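Local coordinates for prephenate dehydrogenase (Aquifex aeolicus, PDB 2G5C), which binds NAD and probably catalyses the NAD-dependent oxidation and decarboxylation of prephenate to 4-hydroxyphenylpyruvate on the way to tyrosine, at residues S40-D44 against L45-D49; A56-D60 against F61-F65; L154-V157 against K158-E162. All coordinates share one frame; numbering follows the deposited sequence.

Overall arrangement
The three contacts are local and follow one another along the nucleotide-binding part of the chain; none nests within or crosses another. Interaction 1 ends helix 36-44 and turns the chain toward strand 50-52, an outermost strand of the mixed sheet. Interaction 2 follows, with centres about 17 Å apart: it closes the loop that leads from this strand to strand 65-68, beside strand 3-7 in the interior of the sheet. Much later, interaction 3 lies within helix 151-163, which links strands 140-143 and 167-170 at the other end of the sheet. Interactions 2 and 3 nevertheless meet through the ring of Phe-65, which packs on Val-157 and Val-160.

Interaction 1 of 3, residues S40-D44 against L45-D49; sequences SKAVD and LGIID
The CB methyl of Ala-42 is overlapped by two isoleucines that follow helix 36-44, lying 3.8 Å from Ile-48 CG1 and 3.9 Å from Ile-47 CB. A side chain no larger than a methyl suits this spot, because the chain folds back directly over it. Ile-48 reaches it with CG1 set between its own backbone N and carbonyl carbon (chi1 62°), so that CG1 and CD1 lead back over the last helical turn. The same CG1 meets Val-43 CG2 at 4.0 Å, and the two side chains cross obliquely. Away from the helix, Ile-48 rests on Ile-29 of strand 28-32, while Ile-47 packs on Ala-17 and Lys-18 of helix 11-22; both are buried, where a branched apolar side chain suits the packing.

The turn beneath is fixed by main-chain bonds. Leu-45 N still makes a helical bond to Lys-41 O (2.8 Å), and the branch point of Leu-45, CG, is pressed against that same oxygen. Beyond it the pattern changes. Ile-47 N reaches back to Ala-42 O at 2.7 Å, and Ile-48 N adds a weak bond to this oxygen, which therefore has two donors. Gly-46 N bonds to Val-43 O at 3.1 Å, coming from well above the carbonyl plane, 70° out of it. Gly-46 itself has a positive phi of 69°, a conformation that favours glycine. Asp-49 then carries the chain into strand 50-52, its carboxylate held by Arg-21 and by the backbone N of Ile-29.

The paired bonds around Gly-46 form a Schellman motif, here ending the helix of a beta-alpha-beta unit in a Rossmann-type NAD-binding fold.

Interaction 2 of 3, residues A56-D60 against F61-F65; sequences AKVED and FSPDF
Val-58 is the first residue of 56-60 to press firmly on the next segment: its CG1 meets Pro-63 CG at 3.7 Å, the two side chains crossing at about a right angle. With CG1 anti to the backbone N (chi1 179°), this branch faces the proline ring, and both residues also pack on Leu-5 of strand 3-7, where apolar groups suit a buried site. The carbonyl of Val-58 accepts Phe-61 N at 2.7 Å, the donor standing 50° out of the carbonyl plane, as well as a weak bond from Ser-62 N. Phe-61 CB is close to this oxygen too, at 3.2 Å.

This compact turn belongs to the crossover of the Rossmann-type domain that leads from edge strand 50-52 to strand 65-68, on the far side of strands 28-32 and 3-7. Glu-59, its carboxylate on the exposed side, contributes its carbonyl O, which takes a second weak bond from Ser-62 N at 3.1 Å. Asp-60 is likewise polar and exposed; its CB lies 4.2 Å from Phe-61 CD2. The phenylalanine ring turns inward instead, where it stacks with Tyr-30 and touches Glu-50 and Thr-52. After it, Ser-62 takes a left-handed backbone conformation (phi 37°), and its OG makes a weak bond to Phe-61 O.

Interaction 3 of 3, residues L154-V157 against K158-E162; sequences LKLV and KRVWE
Val-157 and Trp-161, one turn apart on helix 151-163, form the tight side of this contact. The helix is the crossover of the beta-alpha-beta unit made with strands 140-143 and 167-170, and these two residues face the sheet. Their side chains lie side by side and point the same way, Val-157 CG1 being 3.7 Å from Trp-161 CD1 and 3.8 Å from NE1. Trp-161 CD1 also approaches the carbonyl O of Val-157 at 3.2 Å, while Trp-161 N bonds to that oxygen almost straight (170°). Broad and flat, the indole meets Phe-16 and Tyr-136 edge-to-face and packs on Val-141, Leu-143 and Val-168. Replacing it with an alanine would probably open a gap beside Val-157 and leave the rings of Phe-16 and Tyr-136 without this aromatic partner.

The solvent side instead bears long charged chains, suited to exposed positions, whose ends diverge. Lys-155 and Arg-159 run alongside each other. Arg-159 CG is anti to its carbonyl carbon (chi1 -67°), which turns the chain back along the helix, and it stays extended as far as NE; the guanidinium then comes edge-on to Lys-155 CB and to Leu-156 N. Lys-155 runs beside it to CD, then bends at its last torsion, which carries NZ to 5.6 Å from Arg-159 NH2.

Interaction 1 of 3, residues S40-D44 against L45-D49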
loop_
_atom_site.group_PDB
_atom_site.type_symbol
_atom_site.label_atom_id
_atom_site.label_comp_id
_atom_site.label_asym_id
_atom_site.label_seq_id
_atom_site.Cartn_x
_atom_site.Cartn_y
_atom_site.Cartn_z
ATOM N N SER A 40 -4.144 -35.938 -3.240
ATOM C CA SER A 40 -4.060 -36.696 -1.995
ATOM C C SER A 40 -4.484 -35.891 -0.769
ATOM O O SER A 40 -5.342 -36.324 0.003
ATOM C CB SER A 40 -2.635 -37.212 -1.798
ATOM O OG SER A 40 -1.709 -36.141 -1.774
ATOM N N LYS A 41 -3.882 -34.722 -0.589
ATOM C CA LYS A 41 -4.213 -33.873 0.545
ATOM C C LYS A 41 -5.667 -33.425 0.506
ATOM O O LYS A 41 -6.359 -33.446 1.525
ATOM C CB LYS A 41 -3.303 -32.644 0.578
ATOM C CG LYS A 41 -1.889 -32.930 1.043
ATOM C CD LYS A 41 -1.186 -31.642 1.448
ATOM C CE LYS A 41 0.096 -31.927 2.215
ATOM N NZ LYS A 41 0.710 -30.674 2.746
ATOM N N ALA A 42 -6.131 -33.025 -0.674
ATOM C CA ALA A 42 -7.506 -32.562 -0.833
ATOM C C ALA A 42 -8.492 -33.652 -0.438
ATOM O O ALA A 42 -9.552 -33.368 0.125
ATOM C CB ALA A 42 -7.749 -32.128 -2.271
ATOM N N VAL A 43 -8.137 -34.898 -0.733
ATOM C CA VAL A 43 -8.991 -36.030 -0.402
ATOM C C VAL A 43 -9.016 -36.254 1.104
ATOM O O VAL A 43 -10.076 -36.466 1.692
ATOM C CB VAL A 43 -8.504 -37.327 -1.085
ATOM C CG1 VAL A 43 -9.396 -38.488 -0.684
ATOM C CG2 VAL A 43 -8.513 -37.157 -2.597
ATOM N N ASP A 44 -7.845 -36.206 1.728
ATOM C CA ASP A 44 -7.756 -36.405 3.166
ATOM C C ASP A 44 -8.460 -35.271 3.905
ATOM O O ASP A 44 -9.131 -35.492 4.917
ATOM C CB ASP A 44 -6.292 -36.471 3.610
ATOM C CG ASP A 44 -5.545 -37.631 2.989
ATOM O OD1 ASP A 44 -6.067 -38.765 3.014
ATOM O OD2 ASP A 44 -4.429 -37.412 2.480
ATOM N N LEU A 45 -8.310 -34.056 3.390
ATOM C CA LEU A 45 -8.921 -32.889 4.009
ATOM C C LEU A 45 -10.422 -32.851 3.776
ATOM O O LEU A 45 -11.114 -31.967 4.281
ATOM C CB LEU A 45 -8.284 -31.606 3.467
ATOM C CG LEU A 45 -6.780 -31.422 3.676
ATOM C CD1 LEU A 45 -6.364 -30.050 3.171
ATOM C CD2 LEU A 45 -6.441 -31.569 5.153
ATOM N N GLY A 46 -10.924 -33.815 3.013
ATOM C CA GLY A 46 -12.344 -33.854 2.727
ATOM C C GLY A 46 -12.745 -32.698 1.831
ATOM O O GLY A 46 -13.899 -32.269 1.837
ATOM N N ILE A 47 -11.783 -32.185 1.070
ATOM C CA ILE A 47 -12.037 -31.077 0.155
ATOM C C ILE A 47 -12.804 -31.622 -1.044
ATOM O O ILE A 47 -13.844 -31.085 -1.427
ATOM C CB ILE A 47 -10.723 -30.453 -0.353
ATOM C CG1 ILE A 47 -9.811 -30.106 0.827
ATOM C CG2 ILE A 47 -11.029 -29.204 -1.169
ATOM C CD1 ILE A 47 -10.367 -29.044 1.741
ATOM N N ILE A 48 -12.271 -32.694 -1.626
ATOM C CA ILE A 48 -12.881 -33.360 -2.770
ATOM C C ILE A 48 -13.106 -34.827 -2.407
ATOM O O ILE A 48 -12.467 -35.352 -1.492
ATOM C CB ILE A 48 -11.970 -33.291 -4.022
ATOM C CG1 ILE A 48 -10.650 -34.014 -3.745
ATOM C CG2 ILE A 48 -11.703 -31.832 -4.392
ATOM C CD1 ILE A 48 -9.771 -34.185 -4.962
ATOM N N ASP A 49 -14.015 -35.484 -3.121
ATOM C CA ASP A 49 -14.319 -36.887 -2.868
ATOM C C ASP A 49 -13.241 -37.789 -3.468
ATOM O O ASP A 49 -12.865 -38.804 -2.883
ATOM C CB ASP A 49 -15.683 -37.239 -3.464
ATOM C CG ASP A 49 -16.831 -36.549 -2.746
ATOM O OD1 ASP A 49 -17.096 -36.896 -1.575
ATOM O OD2 ASP A 49 -17.467 -35.658 -3.349
#

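Interaction 2 of 3, residues A56-D60 against F61-F65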
loop_
_atom_site.group_PDB
_atom_site.type_symbol
_atom_site.label_atom_id
_atom_site.label_comp_id
_atom_site.label_asym_id
_atom_site.label_seq_id
_atom_site.Cartn_x
_atom_site.Cartn_y
_atom_site.Cartn_z
ATOM N N ALA A 56 -7.374 -37.415 -18.872
ATOM C CA ALA A 56 -8.214 -38.400 -19.548
ATOM C C ALA A 56 -9.176 -39.073 -18.572
ATOM O O ALA A 56 -10.341 -39.301 -18.895
ATOM C CB ALA A 56 -7.340 -39.448 -20.235
ATOM N N LYS A 57 -8.676 -39.380 -17.378
ATOM C CA LYS A 57 -9.465 -40.033 -16.335
ATOM C C LYS A 57 -10.755 -39.297 -15.992
ATOM O O LYS A 57 -11.742 -39.915 -15.594
ATOM C CB LYS A 57 -8.633 -40.173 -15.058
ATOM C CG LYS A 57 -8.274 -41.596 -14.667
ATOM C CD LYS A 57 -7.214 -42.181 -15.581
ATOM C CE LYS A 57 -6.667 -43.485 -15.013
ATOM N NZ LYS A 57 -6.060 -43.290 -13.658
ATOM N N VAL A 58 -10.741 -37.975 -16.134
ATOM C CA VAL A 58 -11.904 -37.155 -15.817
ATOM C C VAL A 58 -13.231 -37.714 -16.325
ATOM O O VAL A 58 -14.263 -37.572 -15.655
ATOM C CB VAL A 58 -11.731 -35.716 -16.359
ATOM C CG1 VAL A 58 -12.963 -34.891 -16.037
ATOM C CG2 VAL A 58 -10.487 -35.075 -15.746
ATOM N N GLU A 59 -13.215 -38.349 -17.497
ATOM C CA GLU A 59 -14.448 -38.903 -18.057
ATOM C C GLU A 59 -15.124 -39.883 -17.100
ATOM O O GLU A 59 -16.334 -40.078 -17.167
ATOM C CB GLU A 59 -14.188 -39.593 -19.401
ATOM C CG GLU A 59 -13.650 -41.011 -19.307
ATOM C CD GLU A 59 -13.640 -41.710 -20.656
ATOM O OE1 GLU A 59 -14.645 -41.589 -21.398
ATOM O OE2 GLU A 59 -12.642 -42.386 -20.976
ATOM N N ASP A 60 -14.348 -40.492 -16.205
ATOM C CA ASP A 60 -14.918 -41.433 -15.243
ATOM C C ASP A 60 -15.778 -40.688 -14.234
ATOM O O ASP A 60 -16.672 -41.266 -13.617
ATOM C CB ASP A 60 -13.808 -42.196 -14.514
ATOM C CG ASP A 60 -13.113 -43.210 -15.404
ATOM O OD1 ASP A 60 -12.024 -43.686 -15.025
ATOM O OD2 ASP A 60 -13.656 -43.538 -16.479
ATOM N N PHE A 61 -15.504 -39.396 -14.080
ATOM C CA PHE A 61 -16.241 -38.545 -13.151
ATOM C C PHE A 61 -17.459 -37.941 -13.841
ATOM O O PHE A 61 -18.364 -37.432 -13.176
ATOM C CB PHE A 61 -15.356 -37.395 -12.654
ATOM C CG PHE A 61 -14.066 -37.831 -12.013
ATOM C CD1 PHE A 61 -13.038 -36.909 -11.816
ATOM C CD2 PHE A 61 -13.880 -39.141 -11.584
ATOM C CE1 PHE A 61 -11.844 -37.280 -11.201
ATOM C CE2 PHE A 61 -12.687 -39.524 -10.967
ATOM C CZ PHE A 61 -11.667 -38.588 -10.776
ATOM N N SER A 62 -17.467 -37.990 -15.172
ATOM C CA SER A 62 -18.553 -37.428 -15.975
ATOM C C SER A 62 -19.074 -36.142 -15.336
ATOM O O SER A 62 -20.240 -36.044 -14.965
ATOM C CB SER A 62 -19.693 -38.438 -16.119
ATOM O OG SER A 62 -20.269 -38.737 -14.862
ATOM N N PRO A 63 -18.205 -35.132 -15.201
ATOM C CA PRO A 63 -18.604 -33.858 -14.596
ATOM C C PRO A 63 -19.540 -33.028 -15.461
ATOM O O PRO A 63 -19.390 -32.976 -16.682
ATOM C CB PRO A 63 -17.268 -33.165 -14.356
ATOM C CG PRO A 63 -16.444 -33.641 -15.512
ATOM C CD PRO A 63 -16.781 -35.112 -15.592
ATOM N N ASP A 64 -20.517 -32.389 -14.823
ATOM C CA ASP A 64 -21.458 -31.543 -15.546
ATOM C C ASP A 64 -21.292 -30.078 -15.144
ATOM O O ASP A 64 -21.943 -29.189 -15.693
ATOM C CB ASP A 64 -22.896 -32.014 -15.309
ATOM C CG ASP A 64 -23.200 -32.274 -13.850
ATOM O OD1 ASP A 64 -24.299 -32.801 -13.571
ATOM O OD2 ASP A 64 -22.355 -31.957 -12.988
ATOM N N PHE A 65 -20.403 -29.839 -14.184
ATOM C CA PHE A 65 -20.116 -28.490 -13.704
ATOM C C PHE A 65 -18.610 -28.422 -13.451
ATOM O O PHE A 65 -18.096 -29.108 -12.577
ATOM C CB PHE A 65 -20.876 -28.213 -12.405
ATOM C CG PHE A 65 -20.870 -26.769 -11.999
ATOM C CD1 PHE A 65 -21.780 -25.876 -12.554
ATOM C CD2 PHE A 65 -19.932 -26.293 -11.088
ATOM C CE1 PHE A 65 -21.756 -24.526 -12.208
ATOM C CE2 PHE A 65 -19.897 -24.943 -10.736
ATOM C CZ PHE A 65 -20.810 -24.058 -11.297
#

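Interaction 3 of 3, residues L154-V157 against K158-E162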
loop_
_atom_site.group_PDB
_atom_site.type_symbol
_atom_site.label_atom_id
_atom_site.label_comp_id
_atom_site.label_asym_id
_atom_site.label_seq_id
_atom_site.Cartn_x
_atom_site.Cartn_y
_atom_site.Cartn_z
ATOM N N LEU A 154 -25.625 -19.012 -17.596
ATOM C CA LEU A 154 -25.223 -17.798 -16.885
ATOM C C LEU A 154 -25.956 -17.731 -15.552
ATOM O O LEU A 154 -25.347 -17.531 -14.500
ATOM C CB LEU A 154 -25.560 -16.549 -17.701
ATOM C CG LEU A 154 -25.240 -15.219 -17.005
ATOM C CD1 LEU A 154 -23.728 -15.092 -16.815
ATOM C CD2 LEU A 154 -25.771 -14.053 -17.822
ATOM N N LYS A 155 -27.274 -17.901 -15.610
ATOM C CA LYS A 155 -28.110 -17.862 -14.420
ATOM C C LYS A 155 -27.670 -18.930 -13.433
ATOM O O LYS A 155 -27.644 -18.697 -12.227
ATOM C CB LYS A 155 -29.582 -18.076 -14.793
ATOM C CG LYS A 155 -30.180 -16.971 -15.652
ATOM C CD LYS A 155 -31.673 -17.182 -15.864
ATOM C CE LYS A 155 -32.267 -16.116 -16.777
ATOM N NZ LYS A 155 -32.088 -14.739 -16.236
ATOM N N LEU A 156 -27.331 -20.106 -13.950
ATOM C CA LEU A 156 -26.879 -21.202 -13.107
ATOM C C LEU A 156 -25.644 -20.770 -12.317
ATOM O O LEU A 156 -25.668 -20.712 -11.087
ATOM C CB LEU A 156 -26.544 -22.423 -13.969
ATOM C CG LEU A 156 -25.881 -23.613 -13.268
ATOM C CD1 LEU A 156 -26.813 -24.188 -12.219
ATOM C CD2 LEU A 156 -25.520 -24.670 -14.303
ATOM N N VAL A 157 -24.571 -20.459 -13.039
ATOM C CA VAL A 157 -23.316 -20.035 -12.432
ATOM C C VAL A 157 -23.517 -18.874 -11.461
ATOM O O VAL A 157 -22.869 -18.816 -10.418
ATOM C CB VAL A 157 -22.292 -19.632 -13.519
ATOM C CG1 VAL A 157 -21.020 -19.107 -12.878
ATOM C CG2 VAL A 157 -21.976 -20.835 -14.397
ATOM N N LYS A 158 -24.417 -17.955 -11.805
ATOM C CA LYS A 158 -24.703 -16.810 -10.948
ATOM C C LYS A 158 -25.272 -17.270 -9.612
ATOM O O LYS A 158 -24.784 -16.881 -8.551
ATOM C CB LYS A 158 -25.706 -15.865 -11.617
ATOM C CG LYS A 158 -26.156 -14.722 -10.714
ATOM C CD LYS A 158 -27.130 -13.784 -11.413
ATOM C CE LYS A 158 -27.601 -12.683 -10.470
ATOM N NZ LYS A 158 -28.594 -11.778 -11.115
ATOM N N ARG A 159 -26.306 -18.103 -9.665
ATOM C CA ARG A 159 -26.932 -18.606 -8.448
ATOM C C ARG A 159 -25.950 -19.358 -7.557
ATOM O O ARG A 159 -26.016 -19.254 -6.334
ATOM C CB ARG A 159 -28.110 -19.526 -8.789
ATOM C CG ARG A 159 -29.288 -18.824 -9.449
ATOM C CD ARG A 159 -30.512 -19.740 -9.486
ATOM N NE ARG A 159 -31.656 -19.129 -10.159
ATOM C CZ ARG A 159 -31.696 -18.841 -11.457
ATOM N NH1 ARG A 159 -30.651 -19.110 -12.228
ATOM N NH2 ARG A 159 -32.782 -18.288 -11.986
ATOM N N VAL A 160 -25.048 -20.120 -8.173
ATOM C CA VAL A 160 -24.061 -20.892 -7.425
ATOM C C VAL A 160 -23.160 -19.971 -6.608
ATOM O O VAL A 160 -22.961 -20.180 -5.411
ATOM C CB VAL A 160 -23.179 -21.737 -8.366
ATOM C CG1 VAL A 160 -22.172 -22.541 -7.553
ATOM C CG2 VAL A 160 -24.049 -22.662 -9.201
ATOM N N TRP A 161 -22.609 -18.955 -7.262
ATOM C CA TRP A 161 -21.741 -18.004 -6.578
ATOM C C TRP A 161 -22.480 -17.346 -5.419
ATOM O O TRP A 161 -21.927 -17.174 -4.335
ATOM C CB TRP A 161 -21.256 -16.942 -7.560
ATOM C CG TRP A 161 -20.090 -17.383 -8.389
ATOM C CD1 TRP A 161 -20.020 -17.419 -9.750
ATOM C CD2 TRP A 161 -18.798 -17.779 -7.911
ATOM N NE1 TRP A 161 -18.764 -17.804 -10.151
ATOM C CE2 TRP A 161 -17.993 -18.030 -9.041
ATOM C CE3 TRP A 161 -18.241 -17.943 -6.634
ATOM C CZ2 TRP A 161 -16.655 -18.436 -8.936
ATOM C CZ3 TRP A 161 -16.914 -18.347 -6.529
ATOM C CH2 TRP A 161 -16.137 -18.587 -7.674
ATOM N N GLU A 162 -23.735 -16.982 -5.653
ATOM C CA GLU A 162 -24.545 -16.354 -4.618
ATOM C C GLU A 162 -24.762 -17.329 -3.464
ATOM O O GLU A 162 -24.867 -16.920 -2.309
ATOM C CB GLU A 162 -25.899 -15.918 -5.191
ATOM C CG GLU A 162 -25.788 -14.981 -6.382
ATOM C CD GLU A 162 -27.134 -14.483 -6.874
ATOM O OE1 GLU A 162 -27.971 -15.311 -7.295
ATOM O OE2 GLU A 162 -27.354 -13.257 -6.843
#